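Glutathione S-transferase domain (Xanthobacter autotrophicus, PDB 4HZ2) binds glutathione in a two-subunit assembly and probably works as a glutathione S-transferase. Local coordinates at residues N89-L93 / I178-A182; E124-A128 / D149-G154; K134-R138 / L222-L226; G154-L158 / F195-W200. All blocks are in the same frame, centred on the assembly; numbering follows the deposited sequence.

Contact 1: N89-L93 / I178-A182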
loop_
_atom_site.group_PDB
_atom_site.type_symbol
_atom_site.label_atom_id
_atom_site.label_comp_id
_atom_site.label_asym_id
_atom_site.label_seq_id
_atom_site.Cartn_x
_atom_site.Cartn_y
_atom_site.Cartn_z
ATOM N N ASN B 89 -3.166 -1.924 -7.316
ATOM C CA ASN B 89 -3.767 -0.621 -7.091
ATOM C C ASN B 89 -3.178 0.457 -8.027
ATOM O O ASN B 89 -3.859 1.454 -8.374
ATOM C CB ASN B 89 -3.668 -0.210 -5.625
ATOM C CG ASN B 89 -4.621 -1.011 -4.708
ATOM O OD1 ASN B 89 -5.388 -1.858 -5.158
ATOM N ND2 ASN B 89 -4.574 -0.713 -3.421
ATOM N N ALA B 90 -1.921 0.265 -8.441
ATOM C CA ALA B 90 -1.311 1.127 -9.490
ATOM C C ALA B 90 -1.972 0.853 -10.827
ATOM O O ALA B 90 -2.184 1.776 -11.610
ATOM C CB ALA B 90 0.205 0.889 -9.589
ATOM N N ILE B 91 -2.331 -0.402 -11.087
ATOM C CA ILE B 91 -3.065 -0.740 -12.334
ATOM C C ILE B 91 -4.460 -0.080 -12.324
ATOM O O ILE B 91 -4.938 0.457 -13.329
ATOM C CB ILE B 91 -3.159 -2.261 -12.511
ATOM C CG1 ILE B 91 -1.760 -2.813 -12.816
ATOM C CG2 ILE B 91 -4.146 -2.651 -13.626
ATOM C CD1 ILE B 91 -1.597 -4.303 -12.569
ATOM N N LEU B 92 -5.123 -0.071 -11.162
ATOM C CA LEU B 92 -6.397 0.630 -11.071
ATOM C C LEU B 92 -6.223 2.110 -11.381
ATOM O O LEU B 92 -7.002 2.679 -12.134
ATOM C CB LEU B 92 -6.994 0.523 -9.659
ATOM C CG LEU B 92 -7.639 -0.813 -9.201
ATOM C CD1 LEU B 92 -7.993 -0.840 -7.698
ATOM C CD2 LEU B 92 -8.836 -1.209 -10.110
ATOM N N LEU B 93 -5.212 2.737 -10.790
ATOM C CA LEU B 93 -4.941 4.154 -11.038
ATOM C C LEU B 93 -4.578 4.423 -12.486
ATOM O O LEU B 93 -4.901 5.472 -13.013
ATOM C CB LEU B 93 -3.824 4.662 -10.111
ATOM C CG LEU B 93 -4.220 4.864 -8.642
ATOM C CD1 LEU B 93 -2.954 4.901 -7.781
ATOM C CD2 LEU B 93 -5.005 6.172 -8.529
ATOM N N ILE B 178 -12.461 3.883 -7.963
ATOM C CA ILE B 178 -11.564 2.734 -7.769
ATOM C C ILE B 178 -11.310 2.427 -6.288
ATOM O O ILE B 178 -10.838 1.332 -5.964
ATOM C CB ILE B 178 -10.213 2.903 -8.493
ATOM C CG1 ILE B 178 -9.473 4.156 -8.030
ATOM C CG2 ILE B 178 -10.430 2.904 -10.003
ATOM C CD1 ILE B 178 -8.017 4.203 -8.500
ATOM N N ALA B 179 -11.593 3.370 -5.386
ATOM C CA ALA B 179 -11.494 3.004 -3.967
ATOM C C ALA B 179 -12.497 1.886 -3.648
ATOM O O ALA B 179 -12.141 0.899 -2.984
ATOM C CB ALA B 179 -11.728 4.213 -3.093
ATOM N N ASP B 180 -13.744 2.014 -4.131
ATOM C CA ASP B 180 -14.717 0.940 -3.909
ATOM C C ASP B 180 -14.243 -0.360 -4.554
ATOM O O ASP B 180 -14.358 -1.432 -3.970
ATOM C CB ASP B 180 -16.123 1.306 -4.389
ATOM C CG ASP B 180 -16.598 2.617 -3.815
ATOM O OD1 ASP B 180 -17.054 2.666 -2.630
ATOM O OD2 ASP B 180 -16.453 3.644 -4.500
ATOM N N LEU B 181 -13.741 -0.286 -5.793
ATOM C CA LEU B 181 -13.255 -1.497 -6.461
ATOM C C LEU B 181 -12.130 -2.176 -5.654
ATOM O O LEU B 181 -12.164 -3.395 -5.459
ATOM C CB LEU B 181 -12.760 -1.192 -7.890
ATOM C CG LEU B 181 -13.769 -0.631 -8.900
ATOM C CD1 LEU B 181 -13.157 -0.475 -10.303
ATOM C CD2 LEU B 181 -15.010 -1.526 -8.953
ATOM N N ALA B 182 -11.157 -1.382 -5.185
ATOM C CA ALA B 182 -10.010 -1.936 -4.490
ATOM C C ALA B 182 -10.426 -2.706 -3.234
ATOM O O ALA B 182 -9.872 -3.764 -2.954
ATOM C CB ALA B 182 -8.968 -0.876 -4.135
#
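I178 sets CG1 between its backbone N and its carbonyl carbon (chi1 58°), and the extended arm puts the CD1 methyl against L93 and L92. L92 holds CG anti to its own carbonyl carbon (chi1 -75°), which brings its CD1 branch onto A182. These pairs carry most of the contact. The two helical segments run nearly antiparallel, at 152°, with their axes 10.5 Å apart. I178 CD1 comes within 3.6 Å of L93 CD2, where the two side chains cross at about a right angle. The same methyl lies 4.0 Å from L92 CB. One turn along helix 178-187, A182 CB meets L92 CD1 at 3.7 Å. The other branch of L92 has a looser touch, with CD2 4.4 Å from L181 CD1. N89 adds only a van der Waals touch, OD1 to A182 CB at 3.9 Å. Its amide is gripped elsewhere, ND2 by E119 and OD1 by K36. What meets here is therefore almost wholly apolar and buried. It is part of the domain interface of the glutathione transferase fold, where a helix of the thioredoxin-like N-terminal domain lies against the helical C-terminal domain. I40 of helix 32-43 touches both L92 and L181. L116 of helix 107-137 covers N89 and A182, while F117 and H113 of the second subunit pack on N89 and L93.

Contact 2: E124-A128 / D149-G154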
loop_
_atom_site.group_PDB
_atom_site.type_symbol
_atom_site.label_atom_id
_atom_site.label_comp_id
_atom_site.label_asym_id
_atom_site.label_seq_id
_atom_site.Cartn_x
_atom_site.Cartn_y
_atom_site.Cartn_z
ATOM N N GLU B 124 -5.951 -5.901 3.015
ATOM C CA GLU B 124 -5.505 -7.041 2.201
ATOM C C GLU B 124 -4.666 -8.068 2.995
ATOM O O GLU B 124 -4.910 -9.275 2.894
ATOM C CB GLU B 124 -4.727 -6.539 0.965
ATOM C CG GLU B 124 -4.706 -7.531 -0.195
ATOM C CD GLU B 124 -3.525 -8.473 -0.159
ATOM O OE1 GLU B 124 -2.770 -8.456 0.839
ATOM O OE2 GLU B 124 -3.353 -9.255 -1.114
ATOM N N PRO B 125 -3.664 -7.605 3.769
ATOM C CA PRO B 125 -2.803 -8.610 4.440
ATOM C C PRO B 125 -3.511 -9.522 5.438
ATOM O O PRO B 125 -2.918 -10.505 5.889
ATOM C CB PRO B 125 -1.734 -7.748 5.153
ATOM C CG PRO B 125 -1.740 -6.457 4.398
ATOM C CD PRO B 125 -3.177 -6.225 3.995
ATOM N N TYR B 126 -4.762 -9.207 5.773
ATOM C CA TYR B 126 -5.535 -10.006 6.733
ATOM C C TYR B 126 -6.675 -10.749 6.070
ATOM O O TYR B 126 -6.867 -11.949 6.305
ATOM C CB TYR B 126 -6.031 -9.132 7.896
ATOM C CG TYR B 126 -4.875 -8.347 8.446
ATOM C CD1 TYR B 126 -3.776 -9.002 9.021
ATOM C CD2 TYR B 126 -4.831 -6.968 8.323
ATOM C CE1 TYR B 126 -2.667 -8.294 9.458
ATOM C CE2 TYR B 126 -3.746 -6.242 8.789
ATOM C CZ TYR B 126 -2.659 -6.908 9.342
ATOM O OH TYR B 126 -1.594 -6.190 9.805
ATOM N N ILE B 127 -7.439 -10.034 5.246
ATOM C CA ILE B 127 -8.616 -10.597 4.567
ATOM C C ILE B 127 -8.200 -11.505 3.414
ATOM O O ILE B 127 -8.634 -12.648 3.318
ATOM C CB ILE B 127 -9.561 -9.494 4.017
ATOM C CG1 ILE B 127 -9.924 -8.489 5.120
ATOM C CG2 ILE B 127 -10.823 -10.103 3.411
ATOM C CD1 ILE B 127 -10.755 -9.074 6.236
ATOM N N ALA B 128 -7.345 -10.992 2.544
ATOM C CA ALA B 128 -6.922 -11.789 1.406
ATOM C C ALA B 128 -6.126 -12.993 1.900
ATOM O O ALA B 128 -6.313 -14.118 1.425
ATOM C CB ALA B 128 -6.092 -10.948 0.467
ATOM N N ASP B 149 -4.440 -13.602 14.460
ATOM C CA ASP B 149 -4.066 -12.229 14.207
ATOM C C ASP B 149 -4.870 -11.666 13.038
ATOM O O ASP B 149 -5.365 -10.535 13.101
ATOM C CB ASP B 149 -2.577 -12.158 13.891
ATOM C CG ASP B 149 -2.060 -10.733 13.851
ATOM O OD1 ASP B 149 -2.111 -10.049 14.900
ATOM O OD2 ASP B 149 -1.611 -10.294 12.766
ATOM N N CYS B 150 -5.005 -12.462 11.974
ATOM C CA CYS B 150 -5.815 -12.072 10.818
ATOM C C CYS B 150 -7.242 -11.797 11.191
ATOM O O CYS B 150 -7.840 -10.837 10.712
ATOM C CB CYS B 150 -5.843 -13.171 9.769
ATOM S SG CYS B 150 -4.453 -13.085 8.639
ATOM N N ALA B 151 -7.806 -12.666 12.016
ATOM C CA ALA B 151 -9.193 -12.509 12.397
ATOM C C ALA B 151 -9.360 -11.181 13.122
ATOM O O ALA B 151 -10.276 -10.411 12.833
ATOM C CB ALA B 151 -9.648 -13.678 13.252
ATOM N N THR B 152 -8.464 -10.898 14.057
ATOM C CA THR B 152 -8.538 -9.652 14.827
ATOM C C THR B 152 -8.312 -8.413 13.957
ATOM O O THR B 152 -9.111 -7.461 13.970
ATOM C CB THR B 152 -7.526 -9.700 15.997
ATOM O OG1 THR B 152 -7.822 -10.851 16.823
ATOM C CG2 THR B 152 -7.597 -8.419 16.826
ATOM N N ARG B 153 -7.274 -8.454 13.117
ATOM C CA ARG B 153 -6.918 -7.252 12.374
ATOM C C ARG B 153 -7.832 -7.062 11.162
ATOM O O ARG B 153 -8.144 -5.923 10.778
ATOM C CB ARG B 153 -5.437 -7.273 11.989
ATOM C CG ARG B 153 -4.514 -7.203 13.212
ATOM C CD ARG B 153 -3.069 -7.237 12.740
ATOM N NE ARG B 153 -2.128 -7.052 13.834
ATOM C CZ ARG B 153 -1.822 -5.873 14.370
ATOM N NH1 ARG B 153 -2.378 -4.753 13.912
ATOM N NH2 ARG B 153 -0.953 -5.816 15.371
ATOM N N GLY B 154 -8.284 -8.165 10.562
ATOM C CA GLY B 154 -9.299 -8.060 9.513
ATOM C C GLY B 154 -10.606 -7.474 10.039
ATOM O O GLY B 154 -11.245 -6.635 9.367
#
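Y126 of helix 107-137 lays its ring on R153 of helix 144-165. R153 CB sits 3.5 Å from the centroid of the Y126 ring and only 4° off its normal, a CH-pi contact over the middle of the face. P125 CB covers the opposite face. The ring is thus held between one CH2 group from each helix. With CG anti to the carbonyl carbon (chi1 -50°), Y126 fits as a knob into the hole formed by D149, C150, R153 and G154. The packing is tight along the whole tyrosine. G154 N lies under its root, 3.6 Å from Y126 CB, and C150 SG is 3.5 Å from Y126 O. I127 CD1 also touches G154 CA. Farther out, R153 runs extended from CG to NE, and its CD passes 3.4 Å from Y126 CZ. The outer side is looser. There R153 is exposed, and D149 OD2 stays 4.0 Å from Y126 CE1. R153 NE turns to D149 OD1 at 3.2 Å, a salt bridge one turn back in its own helix, met on the syn side but tilted out of the carboxylate plane. The bridge probably steadies R153 over the ring. With an alanine in place of Y126, the hole would probably lose its filling and the R153 chain its flat support. The contact joins two successive helices of the helical C-terminal domain, whose segments cross at 117° with axes 8.3 Å apart. Y186 of helix 178-187 packs on I127 and A128, and Y121 of the second subunit packs on P125.

Contact 3: K134-R138 / L222-L226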
loop_
_atom_site.group_PDB
_atom_site.type_symbol
_atom_site.label_atom_id
_atom_site.label_comp_id
_atom_site.label_asym_id
_atom_site.label_seq_id
_atom_site.Cartn_x
_atom_site.Cartn_y
_atom_site.Cartn_z
ATOM N N LYS B 134 -7.296 -20.385 4.375
ATOM C CA LYS B 134 -8.471 -21.208 4.745
ATOM C C LYS B 134 -9.167 -21.867 3.558
ATOM O O LYS B 134 -9.517 -23.056 3.594
ATOM C CB LYS B 134 -9.529 -20.371 5.447
ATOM C CG LYS B 134 -9.180 -19.887 6.834
ATOM C CD LYS B 134 -10.313 -19.002 7.324
ATOM C CE LYS B 134 -10.012 -18.445 8.698
ATOM N NZ LYS B 134 -10.244 -19.480 9.747
ATOM N N SER B 135 -9.421 -21.078 2.529
ATOM C CA SER B 135 -10.288 -21.523 1.423
ATOM C C SER B 135 -9.537 -21.862 0.133
ATOM O O SER B 135 -10.073 -22.554 -0.748
ATOM C CB SER B 135 -11.363 -20.465 1.169
ATOM O OG SER B 135 -12.213 -20.341 2.321
ATOM N N TRP B 136 -8.305 -21.391 0.005
ATOM C CA TRP B 136 -7.544 -21.678 -1.211
ATOM C C TRP B 136 -6.605 -22.860 -0.962
ATOM O O TRP B 136 -6.719 -23.901 -1.618
ATOM C CB TRP B 136 -6.768 -20.437 -1.648
ATOM C CG TRP B 136 -6.170 -20.484 -3.024
ATOM C CD1 TRP B 136 -5.437 -21.509 -3.582
ATOM C CD2 TRP B 136 -6.209 -19.437 -4.010
ATOM N NE1 TRP B 136 -5.038 -21.165 -4.856
ATOM C CE2 TRP B 136 -5.498 -19.903 -5.147
ATOM C CE3 TRP B 136 -6.787 -18.153 -4.050
ATOM C CZ2 TRP B 136 -5.336 -19.120 -6.307
ATOM C CZ3 TRP B 136 -6.626 -17.377 -5.205
ATOM C CH2 TRP B 136 -5.908 -17.865 -6.317
ATOM N N LEU B 137 -5.716 -22.721 0.023
ATOM C CA LEU B 137 -4.799 -23.800 0.382
ATOM C C LEU B 137 -5.477 -24.824 1.286
ATOM O O LEU B 137 -5.205 -26.021 1.193
ATOM C CB LEU B 137 -3.571 -23.243 1.108
ATOM C CG LEU B 137 -2.505 -22.459 0.347
ATOM C CD1 LEU B 137 -1.358 -22.125 1.294
ATOM C CD2 LEU B 137 -2.001 -23.250 -0.854
ATOM N N ARG B 138 -6.353 -24.353 2.168
ATOM C CA ARG B 138 -6.944 -25.215 3.192
ATOM C C ARG B 138 -5.840 -25.712 4.124
ATOM O O ARG B 138 -5.678 -26.919 4.350
ATOM C CB ARG B 138 -7.712 -26.373 2.559
ATOM C CG ARG B 138 -8.850 -25.918 1.662
ATOM C CD ARG B 138 -9.402 -27.081 0.865
ATOM N NE ARG B 138 -10.345 -26.642 -0.156
ATOM C CZ ARG B 138 -10.954 -27.468 -1.001
ATOM N NH1 ARG B 138 -10.713 -28.771 -0.937
ATOM N NH2 ARG B 138 -11.801 -27.001 -1.907
ATOM N N LEU B 222 -14.329 -20.098 -4.471
ATOM C CA LEU B 222 -13.079 -20.829 -4.728
ATOM C C LEU B 222 -13.302 -22.322 -4.898
ATOM O O LEU B 222 -12.658 -22.953 -5.735
ATOM C CB LEU B 222 -12.076 -20.578 -3.600
ATOM C CG LEU B 222 -11.453 -19.178 -3.563
ATOM C CD1 LEU B 222 -10.393 -19.120 -2.474
ATOM C CD2 LEU B 222 -10.854 -18.855 -4.938
ATOM N N ASP B 223 -14.215 -22.892 -4.111
ATOM C CA ASP B 223 -14.537 -24.310 -4.219
ATOM C C ASP B 223 -14.970 -24.734 -5.619
ATOM O O ASP B 223 -14.892 -25.909 -5.959
ATOM C CB ASP B 223 -15.657 -24.669 -3.246
ATOM C CG ASP B 223 -15.158 -24.859 -1.833
ATOM O OD1 ASP B 223 -13.952 -24.625 -1.591
ATOM O OD2 ASP B 223 -15.968 -25.261 -0.969
ATOM N N GLU B 224 -15.435 -23.772 -6.415
ATOM C CA GLU B 224 -16.019 -24.049 -7.731
ATOM C C GLU B 224 -15.066 -23.760 -8.859
ATOM O O GLU B 224 -15.337 -24.141 -10.001
ATOM C CB GLU B 224 -17.270 -23.206 -7.953
ATOM C CG GLU B 224 -18.363 -23.496 -6.946
ATOM C CD GLU B 224 -18.786 -24.963 -6.945
ATOM O OE1 GLU B 224 -18.524 -25.693 -7.950
ATOM O OE2 GLU B 224 -19.413 -25.378 -5.943
ATOM N N ILE B 225 -13.998 -23.022 -8.578
ATOM C CA ILE B 225 -13.072 -22.661 -9.651
ATOM C C ILE B 225 -11.645 -23.168 -9.508
ATOM O O ILE B 225 -10.888 -23.154 -10.510
ATOM C CB ILE B 225 -13.065 -21.144 -9.910
ATOM C CG1 ILE B 225 -12.636 -20.395 -8.635
ATOM C CG2 ILE B 225 -14.434 -20.696 -10.429
ATOM C CD1 ILE B 225 -12.299 -18.944 -8.890
ATOM N N LEU B 226 -11.282 -23.638 -8.313
ATOM C CA LEU B 226 -9.942 -24.145 -8.062
ATOM C C LEU B 226 -9.860 -25.660 -8.190
ATOM O O LEU B 226 -10.784 -26.367 -7.788
ATOM C CB LEU B 226 -9.480 -23.774 -6.646
ATOM C CG LEU B 226 -9.259 -22.306 -6.297
ATOM C CD1 LEU B 226 -8.639 -22.237 -4.914
ATOM C CD2 LEU B 226 -8.362 -21.620 -7.322
#
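L222 O accepts two backbone N-H groups, from L226 N at 3.0 Å and from I225 N at 3.1 Å. The double grip closes a short turn, and both leucines of that turn point at the end of helix 107-137. W136 is the main surface they meet. It carries CG anti to the backbone N (chi1 -168°), which lays the indole alongside the turn. L226 CD1 stands 3.5 Å from the centroid of the W136 five-membered ring and 10° off its normal. This is a CH-pi contact over the face, placed toward the rim of the whole indole. L226 CD2 reaches the six-membered ring, 4.0 Å from W136 CE2. L222 CD1 meets the root of the side chain, 3.9 Å from W136 CB, and also touches S135.

In this glutathione transferase fold, the C-terminal segment 222-226 folds back on the last turns of helix 107-137. W136 lies there close to the glutathione site, with its side chain about 4 Å from that of S31 at the nearest atoms. E192 ties both segments to one loop: its backbone O accepts from S135 OG, and its OE2 from L222 N.

The solvent side is polar. R138 takes positive phi as the first residue past the helix, and its extended arm reaches D223. R138 NH2 meets D223 OD1 at 3.2 Å with a bent N-H...O angle of 134°. The guanidinium and carboxylate planes stand nearly perpendicular. The hydrogen bond within this salt bridge is weak, and R138 is poorly ordered.

Contact 4: G154-L158 / F195-W200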
loop_
_atom_site.group_PDB
_atom_site.type_symbol
_atom_site.label_atom_id
_atom_site.label_comp_id
_atom_site.label_asym_id
_atom_site.label_seq_id
_atom_site.Cartn_x
_atom_site.Cartn_y
_atom_site.Cartn_z
ATOM N N GLY B 154 -8.284 -8.165 10.562
ATOM C CA GLY B 154 -9.299 -8.060 9.513
ATOM C C GLY B 154 -10.606 -7.474 10.039
ATOM O O GLY B 154 -11.245 -6.635 9.367
ATOM N N ALA B 155 -11.030 -7.920 11.231
ATOM C CA ALA B 155 -12.228 -7.353 11.843
ATOM C C ALA B 155 -12.051 -5.841 12.077
ATOM O O ALA B 155 -12.961 -5.065 11.821
ATOM C CB ALA B 155 -12.591 -8.089 13.141
ATOM N N ALA B 156 -10.873 -5.423 12.526
ATOM C CA ALA B 156 -10.602 -3.989 12.704
ATOM C C ALA B 156 -10.726 -3.209 11.372
ATOM O O ALA B 156 -11.218 -2.072 11.341
ATOM C CB ALA B 156 -9.235 -3.760 13.350
ATOM N N ALA B 157 -10.283 -3.823 10.272
ATOM C CA ALA B 157 -10.337 -3.134 8.955
ATOM C C ALA B 157 -11.806 -3.025 8.541
ATOM O O ALA B 157 -12.245 -1.986 8.041
ATOM C CB ALA B 157 -9.542 -3.898 7.912
ATOM N N LEU B 158 -12.577 -4.090 8.783
ATOM C CA LEU B 158 -14.004 -4.056 8.469
ATOM C C LEU B 158 -14.718 -2.999 9.355
ATOM O O LEU B 158 -15.645 -2.315 8.893
ATOM C CB LEU B 158 -14.660 -5.452 8.572
ATOM C CG LEU B 158 -14.187 -6.470 7.527
ATOM C CD1 LEU B 158 -14.660 -7.887 7.841
ATOM C CD2 LEU B 158 -14.650 -6.050 6.129
ATOM N N PHE B 195 -15.244 -14.381 7.657
ATOM C CA PHE B 195 -15.924 -13.184 8.148
ATOM C C PHE B 195 -17.392 -13.201 7.738
ATOM O O PHE B 195 -17.726 -13.388 6.570
ATOM C CB PHE B 195 -15.262 -11.882 7.639
ATOM C CG PHE B 195 -13.890 -11.645 8.201
ATOM C CD1 PHE B 195 -13.721 -11.112 9.479
ATOM C CD2 PHE B 195 -12.767 -11.966 7.460
ATOM C CE1 PHE B 195 -12.447 -10.904 9.991
ATOM C CE2 PHE B 195 -11.500 -11.749 7.948
ATOM C CZ PHE B 195 -11.332 -11.231 9.226
ATOM N N ASP B 196 -18.273 -12.998 8.703
ATOM C CA ASP B 196 -19.699 -12.955 8.411
ATOM C C ASP B 196 -20.147 -11.498 8.249
ATOM O O ASP B 196 -20.251 -10.757 9.215
ATOM C CB ASP B 196 -20.465 -13.682 9.511
ATOM C CG ASP B 196 -21.969 -13.526 9.384
ATOM O OD1 ASP B 196 -22.443 -13.042 8.335
ATOM O OD2 ASP B 196 -22.678 -13.885 10.344
ATOM N N LEU B 197 -20.381 -11.070 7.016
ATOM C CA LEU B 197 -20.666 -9.661 6.749
ATOM C C LEU B 197 -21.975 -9.176 7.343
ATOM O O LEU B 197 -22.181 -7.968 7.437
ATOM C CB LEU B 197 -20.638 -9.344 5.257
ATOM C CG LEU B 197 -19.254 -9.418 4.619
ATOM C CD1 LEU B 197 -19.381 -8.889 3.214
ATOM C CD2 LEU B 197 -18.235 -8.606 5.414
ATOM N N ALA B 198 -22.841 -10.103 7.762
ATOM C CA ALA B 198 -24.063 -9.721 8.461
ATOM C C ALA B 198 -23.716 -8.937 9.716
ATOM O O ALA B 198 -24.525 -8.133 10.189
ATOM C CB ALA B 198 -24.916 -10.948 8.803
ATOM N N GLN B 199 -22.522 -9.175 10.258
ATOM C CA GLN B 199 -22.055 -8.436 11.441
ATOM C C GLN B 199 -21.520 -7.029 11.134
ATOM O O GLN B 199 -21.215 -6.255 12.070
ATOM C CB GLN B 199 -20.985 -9.239 12.181
ATOM C CG GLN B 199 -21.441 -10.628 12.563
ATOM C CD GLN B 199 -22.672 -10.579 13.444
ATOM O OE1 GLN B 199 -23.700 -11.169 13.118
ATOM N NE2 GLN B 199 -22.583 -9.838 14.549
ATOM N N TRP B 200 -21.396 -6.707 9.843
ATOM C CA TRP B 200 -21.015 -5.370 9.378
ATOM C C TRP B 200 -22.047 -4.938 8.343
ATOM O O TRP B 200 -21.764 -4.917 7.140
ATOM C CB TRP B 200 -19.606 -5.377 8.738
ATOM C CG TRP B 200 -18.499 -5.631 9.759
ATOM C CD1 TRP B 200 -17.847 -4.689 10.499
ATOM C CD2 TRP B 200 -17.944 -6.904 10.146
ATOM N NE1 TRP B 200 -16.917 -5.289 11.332
ATOM C CE2 TRP B 200 -16.947 -6.646 11.127
ATOM C CE3 TRP B 200 -18.184 -8.236 9.758
ATOM C CZ2 TRP B 200 -16.194 -7.674 11.735
ATOM C CZ3 TRP B 200 -17.416 -9.263 10.353
ATOM C CH2 TRP B 200 -16.431 -8.966 11.335
#
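L158 and W200 bring their CA atoms to 7.2 Å, and A155 and F195 theirs to 7.8 Å, as the loop 195-200 passes beside helix 144-165. The loop makes a 3-10 turn at 197-199. D196 OD1 accepts from A198 N in an Asx turn, and W200 takes the N-cap position of helix 201-211. L158 is the centre of the side-chain contact. It fits between the two aromatic residues of the loop. Its CB lies 3.6 Å from the centroid of the W200 five-membered ring, 12° off the normal, a CH-pi contact over the face. Q199 CB covers the opposite face of the indole. L158 holds CG anti to its carbonyl carbon (chi1 -67°), which carries CD1 on to F195, within 3.7 Å of F195 CD1. A155 CB touches the benzene end of the indole, 3.9 Å from W200 CZ2. F195 also reaches the helix backbone: its CE1 is 3.5 Å from A155 N and its CZ 3.8 Å from G154 CA. I127 of helix 107-137 packs on F195 too. W200 NE1 bonds to D159 OD1, one residue beyond the segment. An alanine at W200 would probably open a gap over L158 CB and leave D159 without its indole partner. The loop leads from helix 178-187 to helix 201-211 in the helical C-terminal domain and is pinned here to helix 144-165, well away from the bound glutathione. Across the two segments the contact is van der Waals and CH-pi, and the indole N-H is satisfied by D159 of the same helix.

How the contacts relate
Contact 1 is the core contact: all its touching residues are buried, and it joins the two domains through aliphatic side chains. The other three lie within the helical C-terminal domain, each built round an aromatic ring with a CH group over its face. Contacts 2 and 4 are partly buried and follow each other on helix 144-165. They share G154 and touch directly, with A151 O 3.6 Å from F195 CE1. Contacts 2 and 3 both use helix 107-137, at centres about 17 Å apart. Contact 3 lies at the surface, and a salt bridge crosses it. In contact 2 the salt bridge stays within one helix. Contacts 1 and 2 also meet the second subunit.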